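Local coordinates for p-nitrophenyl phosphatase (Pho2) (Archaeoglobus fulgidus, PDB 3QGM), which binds a calcium ion and probably acts as a metal-dependent phosphatase of the haloacid dehalogenase (HAD) superfamily, at residues A208-Q213 with V229-G234; D212-D217 with H248-D253. All coordinates share one frame; numbering follows the deposited sequence.

Contact 1 (A208-Q213 with V229-G234). With CA (calcium ion), chain E.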
# COMPACT_ATOMS: atom_id res chain seq x y z
N ALA A 208 11.27 28.25 17.56
CA ALA A 208 12.13 27.40 16.73
C ALA A 208 11.69 25.95 16.83
O ALA A 208 11.26 25.50 17.88
CB ALA A 208 13.63 27.56 17.10
N VAL A 209 11.79 25.22 15.73
CA VAL A 209 11.35 23.83 15.63
C VAL A 209 12.62 22.98 15.57
O VAL A 209 13.47 23.20 14.71
CB VAL A 209 10.46 23.67 14.40
CG1 VAL A 209 10.11 22.14 14.08
CG2 VAL A 209 9.21 24.51 14.59
N VAL A 210 12.78 22.07 16.52
CA VAL A 210 14.02 21.32 16.66
C VAL A 210 13.70 19.88 16.41
O VAL A 210 12.66 19.39 16.92
CB VAL A 210 14.58 21.39 18.10
CG1 VAL A 210 15.90 20.58 18.19
CG2 VAL A 210 14.81 22.84 18.55
N GLY A 211 14.57 19.21 15.68
CA GLY A 211 14.40 17.83 15.34
C GLY A 211 15.59 17.19 14.67
O GLY A 211 16.63 17.83 14.44
N ASP A 212 15.42 15.92 14.34
CA ASP A 212 16.51 15.11 13.80
C ASP A 212 16.31 14.73 12.36
O ASP A 212 17.19 14.12 11.81
CB ASP A 212 16.76 13.84 14.66
CG ASP A 212 15.66 12.80 14.53
OD1 ASP A 212 14.48 13.16 14.33
OD2 ASP A 212 15.97 11.60 14.67
N GLN A 213 15.16 15.09 11.76
CA GLN A 213 14.83 14.78 10.36
C GLN A 213 14.49 16.02 9.53
O GLN A 213 13.55 16.79 9.83
CB GLN A 213 13.66 13.80 10.30
CG GLN A 213 13.97 12.44 10.87
CD GLN A 213 12.84 11.44 10.63
OE1 GLN A 213 12.96 10.55 9.80
NE2 GLN A 213 11.77 11.56 11.38
N VAL A 229 15.94 24.13 13.49
CA VAL A 229 17.21 23.65 14.06
C VAL A 229 17.29 22.13 13.88
O VAL A 229 16.41 21.39 14.32
CB VAL A 229 17.33 23.90 15.59
CG1 VAL A 229 18.60 23.26 16.09
CG2 VAL A 229 17.30 25.43 15.95
N LEU A 230 18.35 21.67 13.24
CA LEU A 230 18.56 20.24 13.11
C LEU A 230 19.65 19.81 14.09
O LEU A 230 20.73 20.42 14.17
CB LEU A 230 18.98 19.89 11.67
CG LEU A 230 19.19 18.39 11.42
CD1 LEU A 230 17.84 17.64 11.28
CD2 LEU A 230 20.01 18.20 10.16
N VAL A 231 19.37 18.74 14.82
CA VAL A 231 20.38 18.14 15.68
C VAL A 231 20.80 16.82 15.11
O VAL A 231 20.07 16.20 14.33
CB VAL A 231 19.93 17.97 17.16
CG1 VAL A 231 19.74 19.34 17.80
CG2 VAL A 231 18.68 17.07 17.26
N LEU A 232 21.97 16.38 15.54
CA LEU A 232 22.62 15.23 14.93
C LEU A 232 22.70 14.02 15.90
O LEU A 232 23.49 13.11 15.69
CB LEU A 232 24.02 15.66 14.43
CG LEU A 232 24.03 16.81 13.41
CD1 LEU A 232 25.46 17.15 13.02
CD2 LEU A 232 23.19 16.52 12.14
N THR A 233 21.84 14.00 16.90
CA THR A 233 21.73 12.88 17.85
C THR A 233 20.83 11.74 17.36
O THR A 233 20.78 10.72 18.01
CB THR A 233 21.24 13.35 19.24
OG1 THR A 233 20.19 14.32 19.10
CG2 THR A 233 22.43 13.95 20.04
N GLY A 234 20.19 11.87 16.19
CA GLY A 234 19.21 10.89 15.72
C GLY A 234 19.44 10.52 14.26
O GLY A 234 20.57 10.26 13.88
CA CA E . 12.58 12.44 15.35
O HOH W 1 13.66 10.38 14.61
O HOH W 2 11.53 13.26 13.67
O HOH W 3 10.76 10.96 15.49
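The flat group that matters here is the carboxylate of Asp212, whose two oxygens have separate tasks. OD1 binds the calcium at 2.3 Å; OD2 stays 3.6 Å from the ion. Metal-bound water 1 donates a hydrogen bond to OD2 of Asp212, its O 2.6 Å from OD2, so that carboxylate, water and calcium close a small ring. Beside OD2 comes the backbone of Gly234, its CA 3.5 Å from that oxygen, and the backbone N of Val235 adds a further hydrogen bond to it. With chi1 at 71°, CG of Asp212 sits between its own N and carbonyl carbon. The amide of Gln213 takes part through NE2, which donates to metal-bound water 2.

Behind this site strands 208-211 and 229-231 run parallel, their axes 4.9 Å apart. Val229 N donates to Val209 O, Gly211 N to Val229 O nearly along the C=O axis, and Val231 N to Gly211 O, the last bond being 2.9 Å long and almost straight (169°). Val210 and Val229 lie side by side on one face, CG2 of Val210 4.0 Å from CB of Val229, and Met262 of helix 259-264 packs against both. On the face where Leu230 points, CD1 of Leu230 reaches forward, in the direction of its strand, to 3.5 Å from Asp212 C, where the neighbouring strand gives way to a loop.

These are neighbouring strands of the HAD Rossmann-like sheet, with the metal at their C-terminal ends, where OD2 of Asp14 and the backbone carbonyl of Asp16 also bind the ion. One carboxylate oxygen on the ion and the other gripped by N-H and water hold the group's rotation, and the nearby positive charge would be expected to keep Asp212 ionised.

Contact 2 (D212-D217 with H248-D253). With CA (calcium ion), chain E.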
# COMPACT_ATOMS: atom_id res chain seq x y z
N ASP A 212 15.42 15.92 14.34
CA ASP A 212 16.51 15.11 13.80
C ASP A 212 16.31 14.73 12.36
O ASP A 212 17.19 14.12 11.81
CB ASP A 212 16.76 13.84 14.66
CG ASP A 212 15.66 12.80 14.53
OD1 ASP A 212 14.48 13.16 14.33
OD2 ASP A 212 15.97 11.60 14.67
N GLN A 213 15.16 15.09 11.76
CA GLN A 213 14.83 14.78 10.36
C GLN A 213 14.49 16.02 9.53
O GLN A 213 13.55 16.79 9.83
CB GLN A 213 13.66 13.80 10.30
CG GLN A 213 13.97 12.44 10.87
CD GLN A 213 12.84 11.44 10.63
OE1 GLN A 213 12.96 10.55 9.80
NE2 GLN A 213 11.77 11.56 11.38
N ILE A 214 15.23 16.19 8.43
CA ILE A 214 15.03 17.34 7.54
C ILE A 214 13.67 17.30 6.91
O ILE A 214 12.94 18.29 6.93
CB ILE A 214 16.04 17.33 6.45
CG1 ILE A 214 17.44 17.37 7.09
CG2 ILE A 214 15.75 18.51 5.40
CD1 ILE A 214 18.20 18.62 6.88
N ASP A 215 13.30 16.15 6.39
CA ASP A 215 12.00 15.97 5.73
C ASP A 215 10.81 15.89 6.67
O ASP A 215 9.69 15.85 6.21
CB ASP A 215 11.99 14.70 4.89
CG ASP A 215 12.17 13.46 5.71
OD1 ASP A 215 11.54 12.46 5.37
OD2 ASP A 215 12.97 13.47 6.66
N VAL A 216 11.04 15.83 7.97
CA VAL A 216 9.94 15.85 8.90
C VAL A 216 9.96 17.16 9.69
O VAL A 216 9.04 17.99 9.60
CB VAL A 216 10.02 14.60 9.81
CG1 VAL A 216 8.98 14.63 10.91
CG2 VAL A 216 9.88 13.29 8.91
N ASP A 217 11.02 17.33 10.45
CA ASP A 217 11.10 18.42 11.41
C ASP A 217 11.42 19.76 10.74
O ASP A 217 10.76 20.75 11.04
CB ASP A 217 12.14 18.08 12.45
CG ASP A 217 11.80 16.77 13.13
OD1 ASP A 217 10.77 16.80 13.83
OD2 ASP A 217 12.50 15.74 12.88
N HIS A 248 16.30 15.97 0.39
CA HIS A 248 15.01 16.54 0.72
C HIS A 248 14.80 17.96 0.15
O HIS A 248 13.67 18.46 0.13
CB HIS A 248 14.78 16.43 2.21
CG HIS A 248 14.91 15.02 2.72
ND1 HIS A 248 14.06 14.00 2.33
CD2 HIS A 248 15.79 14.46 3.59
CE1 HIS A 248 14.40 12.88 2.94
NE2 HIS A 248 15.45 13.13 3.72
N GLY A 249 15.87 18.58 -0.36
CA GLY A 249 15.79 19.92 -0.93
C GLY A 249 15.39 20.99 0.08
O GLY A 249 14.72 21.97 -0.28
N LEU A 250 15.77 20.77 1.35
CA LEU A 250 15.57 21.71 2.45
C LEU A 250 16.87 21.86 3.26
O LEU A 250 17.67 20.92 3.39
CB LEU A 250 14.48 21.20 3.39
CG LEU A 250 13.06 21.08 2.87
CD1 LEU A 250 12.22 20.51 3.96
CD2 LEU A 250 12.51 22.43 2.42
N LYS A 251 17.07 23.06 3.80
CA LYS A 251 18.17 23.35 4.71
C LYS A 251 17.59 23.87 5.99
O LYS A 251 16.68 24.72 5.96
CB LYS A 251 19.07 24.47 4.16
CG LYS A 251 20.07 24.05 3.11
CD LYS A 251 21.31 24.95 3.15
CE LYS A 251 20.96 26.44 3.14
NZ LYS A 251 21.67 27.17 4.24
N PRO A 252 18.14 23.41 7.13
CA PRO A 252 17.78 24.01 8.42
C PRO A 252 18.46 25.38 8.57
O PRO A 252 19.44 25.63 7.93
CB PRO A 252 18.34 23.00 9.44
CG PRO A 252 19.56 22.42 8.77
CD PRO A 252 19.23 22.42 7.26
N ASP A 253 17.90 26.25 9.40
CA ASP A 253 18.57 27.50 9.75
C ASP A 253 19.85 27.27 10.58
O ASP A 253 20.82 28.02 10.45
CB ASP A 253 17.60 28.42 10.48
CG ASP A 253 16.42 28.80 9.62
OD1 ASP A 253 16.63 29.19 8.46
OD2 ASP A 253 15.27 28.68 10.07
CA CA E . 12.58 12.44 15.35
O HOH W 1 13.66 10.38 14.61
O HOH W 2 11.53 13.26 13.67
O HOH W 3 10.76 10.96 15.49
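Ile214, in the first turn of helix 214-224, reaches toward the loop that follows helix 241-248. Its CB lies 4.1 Å from CD2 of His248. From there the side chain forks: CG2, anti to the backbone N, touches CB of His248 and lies 3.6 Å from CB of Leu250, while CG1 takes the other branch and carries CD1 to within 4.0 Å of CD in the Pro252 ring. Leu250 slides past Ile214 in the opposite direction, so its CD1 comes to 3.8 Å from the carbonyl O of Ile214. Ile245 and Leu230 also pack against Ile214.

Next along the helix, Asp215 lies against the ring of His248. CB of Asp215 stands over one face, 3.5 Å from the ring centroid, in a CH-pi contact, and the carboxylate continues stacked on the imidazole, the planes only 12° apart.

Gln213 is the N-cap residue of the helix, its carbonyl O accepting from Asp217 N at 2.7 Å. Asp217 OD2 turns back, taking the N-H of Gln213 through its anti lone pair and a hydrogen from water 2 on the calcium; Lys187 forms a salt bridge with OD1.

No hydrogen bond joins the two segments: apolar packing and the CH-pi stack connect the N-terminal turn of helix 214-224, the helix of the beta-alpha-beta unit, to the loop leading from helix 241-248 to strand 254-256. Asp217 works in the metal's second shell, where the ion and Lys187 would favour its charged form.

From the N terminus the chain follows strand 207-211 to the metal at its C-terminal end, and both contacts start there, sharing Asp212 and Gln213. Contact 1 closes the shorter loop: helix 214-224 crosses over, and strand 227-231 returns parallel to the first, a beta-alpha-beta unit. Contact 2 closes a longer one, since the chain passes on through helix 241-248 before coming back to the start of helix 214-224. The two loops cross rather than nest: contact 2 starts inside the loop of contact 1 and ends beyond it. Leu230 touches Ile214 and Pro252, tying sheet, helix and loop together, while Val209 and Gly211 pack against Asp217. Past contact 2 the chain enters edge strand 254-256, beside strand 227-231.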